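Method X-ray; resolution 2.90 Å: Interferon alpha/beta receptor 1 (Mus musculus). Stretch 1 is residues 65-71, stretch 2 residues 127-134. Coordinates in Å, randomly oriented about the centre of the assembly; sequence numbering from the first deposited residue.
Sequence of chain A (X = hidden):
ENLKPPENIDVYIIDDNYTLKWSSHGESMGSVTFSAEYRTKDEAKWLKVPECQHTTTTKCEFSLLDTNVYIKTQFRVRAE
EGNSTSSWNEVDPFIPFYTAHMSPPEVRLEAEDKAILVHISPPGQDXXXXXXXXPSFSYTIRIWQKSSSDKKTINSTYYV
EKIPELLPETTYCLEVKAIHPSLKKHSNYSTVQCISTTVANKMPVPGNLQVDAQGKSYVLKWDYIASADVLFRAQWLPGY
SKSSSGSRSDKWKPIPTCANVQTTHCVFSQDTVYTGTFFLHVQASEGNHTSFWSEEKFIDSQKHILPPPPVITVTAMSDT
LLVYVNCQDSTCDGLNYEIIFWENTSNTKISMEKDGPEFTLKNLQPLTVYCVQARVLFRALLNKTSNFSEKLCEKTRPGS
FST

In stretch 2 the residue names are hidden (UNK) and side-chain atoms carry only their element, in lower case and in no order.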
# COMPACT_ATOMS: atom_id res chain seq x y z
N LEU A 65 13.41 -24.90 12.16
CA LEU A 65 14.81 -24.54 11.92
C LEU A 65 15.16 -24.65 10.42
O LEU A 65 14.98 -25.72 9.82
CB LEU A 65 15.78 -25.37 12.80
CG LEU A 65 15.54 -26.90 12.92
CD1 LEU A 65 16.85 -27.67 12.84
CD2 LEU A 65 14.80 -27.25 14.21
N ASP A 66 15.62 -23.53 9.80
CA ASP A 66 15.98 -23.46 8.37
C ASP A 66 17.02 -22.38 8.03
O ASP A 66 17.11 -21.36 8.71
CB ASP A 66 14.73 -23.32 7.48
CG ASP A 66 13.95 -22.06 7.74
OD1 ASP A 66 12.96 -22.12 8.50
OD2 ASP A 66 14.32 -21.01 7.17
N THR A 67 17.79 -22.60 6.94
CA THR A 67 18.85 -21.70 6.45
C THR A 67 18.33 -20.48 5.67
O THR A 67 17.16 -20.44 5.28
CB THR A 67 19.93 -22.49 5.69
OG1 THR A 67 19.30 -23.45 4.83
CG2 THR A 67 20.92 -23.19 6.63
N ASN A 68 19.22 -19.48 5.46
CA ASN A 68 18.95 -18.23 4.74
C ASN A 68 18.69 -18.49 3.27
O ASN A 68 19.53 -19.07 2.58
CB ASN A 68 20.11 -17.24 4.95
CG ASN A 68 19.88 -15.79 4.55
OD1 ASN A 68 19.29 -15.48 3.50
ND2 ASN A 68 20.45 -14.88 5.31
N VAL A 69 17.51 -18.07 2.79
CA VAL A 69 17.03 -18.23 1.41
C VAL A 69 17.67 -17.25 0.41
O VAL A 69 17.40 -17.35 -0.79
CB VAL A 69 15.48 -18.21 1.33
CG1 VAL A 69 14.85 -19.37 2.11
CG2 VAL A 69 14.90 -16.87 1.79
N TYR A 70 18.50 -16.28 0.88
CA TYR A 70 19.13 -15.26 0.04
C TYR A 70 20.65 -15.38 -0.11
O TYR A 70 21.25 -14.58 -0.84
CB TYR A 70 18.78 -13.86 0.55
CG TYR A 70 17.31 -13.54 0.61
CD1 TYR A 70 16.62 -13.56 1.82
CD2 TYR A 70 16.61 -13.16 -0.53
CE1 TYR A 70 15.27 -13.22 1.89
CE2 TYR A 70 15.25 -12.84 -0.48
CZ TYR A 70 14.59 -12.87 0.74
OH TYR A 70 13.27 -12.55 0.81
N ILE A 71 21.27 -16.36 0.58
CA ILE A 71 22.72 -16.60 0.53
C ILE A 71 23.07 -17.75 -0.43
O ILE A 71 22.17 -18.31 -1.07
CB ILE A 71 23.31 -16.76 1.97
CG1 ILE A 71 22.83 -18.05 2.66
CG2 ILE A 71 23.04 -15.51 2.82
CD1 ILE A 71 23.65 -18.47 3.89
N UNK A 127 6.26 -20.26 6.52
CA UNK A 127 7.52 -20.58 5.86
C UNK A 127 8.58 -19.50 5.89
O UNK A 127 8.51 -18.58 6.71
N UNK A 128 9.59 -19.63 5.00
CA UNK A 128 10.69 -18.68 4.92
C UNK A 128 10.93 -18.04 3.56
O UNK A 128 11.36 -16.88 3.51
o UNK A 128 12.74 -17.28 6.70
c UNK A 128 11.98 -19.24 5.52
n UNK A 128 12.41 -19.13 7.90
c UNK A 128 12.42 -18.47 6.75
N UNK A 129 10.64 -18.77 2.47
CA UNK A 129 10.81 -18.30 1.09
C UNK A 129 10.06 -16.99 0.82
O UNK A 129 10.60 -16.10 0.16
s UNK A 129 12.66 -19.08 -1.53
c UNK A 129 10.86 -19.14 -1.34
c UNK A 129 10.38 -19.38 0.09
c UNK A 129 13.09 -20.79 -1.30
N UNK A 130 8.83 -16.86 1.34
CA UNK A 130 8.00 -15.68 1.12
C UNK A 130 7.75 -14.83 2.37
O UNK A 130 7.12 -13.77 2.28
c UNK A 130 8.23 -15.47 -2.51
c UNK A 130 8.88 -16.69 -4.50
c UNK A 130 6.71 -16.06 0.38
c UNK A 130 7.67 -16.65 -1.99
n UNK A 130 7.13 -18.83 -2.04
c UNK A 130 8.35 -17.87 -4.02
c UNK A 130 6.70 -18.31 -0.84
c UNK A 130 7.74 -17.83 -2.76
c UNK A 130 8.83 -15.50 -3.76
c UNK A 130 6.97 -16.98 -0.78
N UNK A 131 8.32 -15.26 3.52
CA UNK A 131 8.24 -14.61 4.83
C UNK A 131 8.60 -13.12 4.82
O UNK A 131 8.21 -12.39 5.74
c UNK A 131 9.13 -15.34 5.82
N UNK A 132 9.34 -12.66 3.78
CA UNK A 132 9.73 -11.27 3.59
C UNK A 132 9.21 -10.68 2.28
O UNK A 132 9.48 -9.52 1.99
c UNK A 132 13.46 -11.41 4.84
c UNK A 132 11.40 -10.80 6.19
c UNK A 132 11.25 -11.11 3.68
c UNK A 132 11.94 -11.56 4.96
N UNK A 133 8.44 -11.48 1.51
CA UNK A 133 7.85 -11.04 0.24
C UNK A 133 6.35 -10.76 0.33
O UNK A 133 5.82 -10.08 -0.54
o UNK A 133 10.77 -12.87 0.06
c UNK A 133 9.50 -11.70 -1.59
c UNK A 133 10.74 -11.91 -0.75
o UNK A 133 11.70 -11.12 -0.91
c UNK A 133 8.18 -12.01 -0.90
N UNK A 134 5.70 -11.23 1.42
CA UNK A 134 4.27 -11.02 1.71
C UNK A 134 3.73 -9.63 1.31
O UNK A 134 2.66 -9.59 0.68
n UNK A 134 4.81 -12.83 7.45
c UNK A 134 4.21 -12.70 3.67
c UNK A 134 4.04 -12.88 6.18
c UNK A 134 3.94 -11.29 3.19
c UNK A 134 4.95 -12.68 4.99

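Position 127 has backbone atoms and nothing beyond CA, and its phi of 77° lies in a region that by itself favours a residue without CB. It makes no contact with stretch 1, and it is Gly-127.

At position 128 the side chain holds two carbons, the second of which carries one oxygen and one nitrogen. This is a short carboxamide, and its CA-to-CB bond points toward stretch 1, where the nitrogen sits beside the carboxylate of Asp-66. The residue is Asn-128. Its ND2 donates a weak hydrogen bond to Asp-66 OD1 (3.1 Å, 141° at the hydrogen); ND2 lies even nearer to Asp-66 OD2, at 2.8 Å, but the angle there is too poor for a bond. An amide nitrogen facing a carboxylate is the favourable orientation, and Asn-128 OD1 is satisfied elsewhere in the structure.

Position 129 shows an unbranched chain of two carbons, a sulfur and a terminal carbon, a thioether. Although CA-to-CB points away from stretch 1, the terminal carbon of position 129 comes back to within 4.1 Å of Val-69 CG1. It is Met-129, with chi1 t and both chi2 and chi3 p; the atom that meets Val-69 CG1 is the methyl CE.

Position 130 carries one carbon followed by fused five- and six-membered rings containing eight carbons and one nitrogen. This indole can only be Trp-130. Its CA-to-CB bond points away, and the side chain touches nothing in stretch 1. Trp-130 O accepts a hydrogen bond from N of position 133 at 2.8 Å. A second one reaches Trp-130 O from N of position 134 at 3.0 Å, and the pair helps to hold the chain in a compact turn.

A single side-chain carbon at position 131 identifies Ala-131. Its CA-to-CB bond points toward stretch 1, but Ala-131 CB stays 7.1 Å from Tyr-70 OH, too far for contact; Ala-131 N makes a weak hydrogen bond to Asn-128 O (3.4 Å).

Four carbons, forked at the second, make up the side chain of position 132. One terminal methyl lies 3.9 Å from Tyr-70 CE1, and CB is 3.8 Å from Tyr-70 OH. The fork beyond CB marks Leu-132, and the methyl beside the ring is CD1.

Position 133 has three carbons, the third bearing two oxygens, both close to the hydroxyl of Tyr-70. With a carboxylate at this length the residue is Glu-133. Tyr-70 OH donates a hydrogen bond to OE1 of Glu-133 at 2.7 Å, and that oxygen lies at the ring edge, near its plane.

Four carbons in a row ending in nitrogen define position 134 as Lys-134, which is out of reach of stretch 1.

The contact buries 333 Å² in all and joins two loops through side chains. Polar links join Asp-66 to Asn-128 and Tyr-70 to Glu-133, while Val-69 with Met-129 and the Tyr-70 ring with Leu-132 add apolar packing. Tyr-70 thus serves both purposes: its ring packs against a leucine methyl as its hydroxyl reaches the carboxylate. Within stretch 1, Tyr-70 N donates to Asn-68 OD1 (2.9 Å), tying down the backbone that carries this side chain.

Stretch 2 127-134: GNMWALEK
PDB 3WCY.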